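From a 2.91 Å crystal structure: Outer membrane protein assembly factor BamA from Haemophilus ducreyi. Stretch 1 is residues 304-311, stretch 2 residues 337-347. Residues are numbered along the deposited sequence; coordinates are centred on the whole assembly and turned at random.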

# COMPACT_ATOMS: atom_id res chain seq x y z
N GLN A 304 21.48 10.68 -23.14
CA GLN A 304 21.48 11.06 -21.71
C GLN A 304 20.41 12.12 -21.48
O GLN A 304 20.03 12.81 -22.41
CB GLN A 304 22.83 11.65 -21.26
CG GLN A 304 24.05 10.76 -21.37
CD GLN A 304 25.19 11.24 -20.47
OE1 GLN A 304 24.94 11.86 -19.44
NE2 GLN A 304 26.45 10.96 -20.85
N SER A 305 19.97 12.28 -20.23
CA SER A 305 19.06 13.37 -19.89
C SER A 305 18.79 13.52 -18.39
O SER A 305 19.06 12.61 -17.62
CB SER A 305 17.72 13.18 -20.63
OG SER A 305 17.22 11.85 -20.51
N ALA A 306 18.25 14.68 -18.01
CA ALA A 306 17.41 14.83 -16.81
C ALA A 306 16.61 16.09 -17.05
O ALA A 306 17.12 16.93 -17.78
CB ALA A 306 18.23 15.01 -15.62
N ASP A 307 15.39 16.31 -16.52
CA ASP A 307 14.40 15.46 -15.83
C ASP A 307 14.12 15.74 -14.35
O ASP A 307 14.31 14.90 -13.48
CB ASP A 307 14.35 13.99 -16.22
CG ASP A 307 13.62 13.78 -17.53
OD1 ASP A 307 13.85 14.58 -18.44
OD2 ASP A 307 12.81 12.82 -17.64
N PHE A 308 13.64 16.96 -14.11
CA PHE A 308 12.92 17.32 -12.91
C PHE A 308 11.46 16.95 -13.14
O PHE A 308 10.83 17.47 -14.05
CB PHE A 308 12.97 18.82 -12.71
CG PHE A 308 14.06 19.29 -11.83
CD1 PHE A 308 15.34 19.50 -12.33
CD2 PHE A 308 13.82 19.54 -10.49
CE1 PHE A 308 16.36 19.95 -11.51
CE2 PHE A 308 14.84 19.98 -9.65
CZ PHE A 308 16.11 20.19 -10.17
N ASP A 309 10.91 16.06 -12.33
CA ASP A 309 9.53 15.65 -12.53
C ASP A 309 8.64 16.05 -11.36
O ASP A 309 9.11 16.17 -10.21
CB ASP A 309 9.46 14.14 -12.72
CG ASP A 309 9.96 13.39 -11.51
OD1 ASP A 309 9.16 13.20 -10.57
OD2 ASP A 309 11.16 13.01 -11.50
N LEU A 310 7.35 16.25 -11.66
CA LEU A 310 6.33 16.46 -10.63
C LEU A 310 5.41 15.25 -10.56
O LEU A 310 5.06 14.67 -11.60
CB LEU A 310 5.52 17.72 -10.92
CG LEU A 310 4.33 17.96 -10.00
CD1 LEU A 310 4.77 18.13 -8.57
CD2 LEU A 310 3.58 19.19 -10.48
N SER A 311 5.01 14.87 -9.35
CA SER A 311 4.23 13.65 -9.18
C SER A 311 3.10 13.82 -8.19
O SER A 311 3.29 14.42 -7.13
CB SER A 311 5.11 12.49 -8.72
OG SER A 311 5.98 12.13 -9.77
N LEU A 337 4.73 14.47 -14.51
CA LEU A 337 4.95 15.52 -15.48
C LEU A 337 6.39 16.02 -15.34
O LEU A 337 6.89 16.15 -14.22
CB LEU A 337 3.95 16.66 -15.23
CG LEU A 337 3.98 17.90 -16.13
CD1 LEU A 337 4.95 18.94 -15.59
CD2 LEU A 337 4.34 17.52 -17.56
N THR A 338 7.05 16.27 -16.46
CA THR A 338 8.40 16.83 -16.44
C THR A 338 8.35 18.35 -16.37
O THR A 338 7.58 18.99 -17.08
CB THR A 338 9.22 16.43 -17.68
OG1 THR A 338 8.49 16.74 -18.88
CG2 THR A 338 9.54 14.95 -17.63
N LEU A 339 9.20 18.92 -15.53
CA LEU A 339 9.15 20.34 -15.22
C LEU A 339 10.09 21.11 -16.12
O LEU A 339 11.03 20.54 -16.65
CB LEU A 339 9.53 20.55 -13.76
CG LEU A 339 8.54 19.91 -12.80
CD1 LEU A 339 9.11 19.86 -11.40
CD2 LEU A 339 7.17 20.66 -12.86
N PRO A 340 9.82 22.42 -16.29
CA PRO A 340 10.59 23.33 -17.15
C PRO A 340 12.09 23.04 -17.28
O PRO A 340 12.59 22.99 -18.41
CB PRO A 340 10.31 24.68 -16.51
CG PRO A 340 8.85 24.56 -16.18
CD PRO A 340 8.63 23.12 -15.77
N GLY A 341 12.80 22.82 -16.19
CA GLY A 341 14.21 22.53 -16.34
C GLY A 341 14.56 21.16 -16.91
O GLY A 341 15.73 20.81 -17.00
N SER A 342 13.56 20.36 -17.28
CA SER A 342 13.87 19.01 -17.75
C SER A 342 14.23 19.03 -19.22
O SER A 342 13.95 20.00 -19.93
CB SER A 342 12.70 18.05 -17.53
OG SER A 342 12.10 18.25 -16.27
N ASP A 343 14.88 17.96 -19.68
CA ASP A 343 14.94 17.64 -21.10
C ASP A 343 13.59 16.93 -21.43
O ASP A 343 12.57 17.17 -20.77
CB ASP A 343 16.15 16.73 -21.36
CG ASP A 343 17.50 17.41 -20.99
OD1 ASP A 343 17.63 18.62 -21.25
OD2 ASP A 343 18.43 16.75 -20.46
N ASN A 344 13.56 16.08 -22.44
CA ASN A 344 12.45 15.10 -22.49
C ASN A 344 10.94 15.52 -22.61
O ASN A 344 10.24 14.98 -23.49
CB ASN A 344 12.62 14.07 -21.39
CG ASN A 344 13.60 13.00 -21.77
OD1 ASN A 344 13.84 12.77 -22.96
ND2 ASN A 344 14.17 12.34 -20.78
N LYS A 345 10.45 16.41 -21.73
CA LYS A 345 9.13 17.07 -21.93
C LYS A 345 7.90 16.18 -22.20
O LYS A 345 7.34 16.19 -23.32
CB LYS A 345 9.20 18.13 -23.04
CG LYS A 345 9.33 19.55 -22.56
CD LYS A 345 9.60 20.50 -23.71
CE LYS A 345 9.91 21.91 -23.22
NZ LYS A 345 8.75 22.82 -23.39
N TYR A 346 7.44 15.44 -21.20
CA TYR A 346 6.32 14.52 -21.39
C TYR A 346 5.48 14.39 -20.12
O TYR A 346 5.82 14.97 -19.07
CB TYR A 346 6.85 13.15 -21.81
CG TYR A 346 7.65 12.45 -20.72
CD1 TYR A 346 9.00 12.77 -20.50
CD2 TYR A 346 7.07 11.48 -19.91
CE1 TYR A 346 9.74 12.14 -19.50
CE2 TYR A 346 7.81 10.85 -18.90
CZ TYR A 346 9.15 11.18 -18.70
OH TYR A 346 9.88 10.55 -17.72
N TYR A 347 4.38 13.64 -20.19
CA TYR A 347 3.56 13.39 -19.01
C TYR A 347 2.97 12.01 -19.02
O TYR A 347 2.76 11.44 -20.08
CB TYR A 347 2.44 14.42 -18.85
CG TYR A 347 1.59 14.62 -20.08
CD1 TYR A 347 0.54 13.75 -20.38
CD2 TYR A 347 1.82 15.69 -20.93
CE1 TYR A 347 -0.26 13.94 -21.51
CE2 TYR A 347 1.04 15.89 -22.06
CZ TYR A 347 -0.00 15.02 -22.35
OH TYR A 347 -0.76 15.23 -23.48

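The peptide bond before Asp307 is cis, and Asp307 itself has a positive phi of 113°. This kink interrupts stretch 1 between two strand segments, at the level of the loop in stretch 2. Here the two chains come very close: the CA atoms of Asp307 and Ser342 are 4.1 Å apart.

Ala306, just before the cis bond, is held through its backbone. Asp343 N donates to Ala306 O at 3.1 Å. Ala306 N donates to Asp343 OD2 at 3.2 Å. Asp343 therefore acts as both donor and acceptor, its side chain (chi1 m) reaching the Ala306 amide while its own backbone N serves Ala306 O. The same arrangement brings two acceptors together, with Ala306 O 3.0 Å from Asp343 OD2. The methyl group of Ala306 points away and takes no part in this pairing.

Asn344 joins residues before and after the cis bond. Its ND2 donates to Asp307 OD1 at 3.3 Å. Weak bonds run from Asn344 ND2 to Asp307 OD2 at 3.5 Å and to Ser305 OG at 3.1 Å. An amide suits this buried site because its NH2 group can serve several oxygens, while Asn344 OD1 is satisfied elsewhere in the structure. The CA-to-CB bond of Asp307 points away from stretch 2, but its carboxylate comes back to it. Asp307 OD2 also lies 3.7 Å from Tyr346 CE1, at the edge of the ring and near its plane.

Beyond the kink the chains pair as antiparallel strands. Leu310 and Leu337 form a hydrogen-bonded pair: Leu310 N donates to Leu337 O at 2.6 Å, and Leu337 N donates to Leu310 O at 2.9 Å. Asp309 and Thr338 form the neighbouring non-hydrogen-bonded pair, with CA atoms 4.2 Å apart. Their buried side chains lie on one face of the sheet, those of the two leucines on the other. Leu339 N donates to Phe308 O at 2.6 Å.

Leu339 also starts a type I turn that ends at Ser342. Ser342 N and Ser342 OG both donate to Leu339 O, each at 2.6 Å. Ser342 OG also lies 2.7 Å from Phe308 O, so this small polar side chain fits tightly between the turn and stretch 1.

Apolar contacts add to the polar ones. Leu339 CB is 4.0 Å from Phe308 CB, and Leu339 CD2 is 3.9 Å from Leu310 CB. The end of the Phe308 side chain leads away, and the residue remains exposed. Together the stretches bury 596 Å², both sides summed.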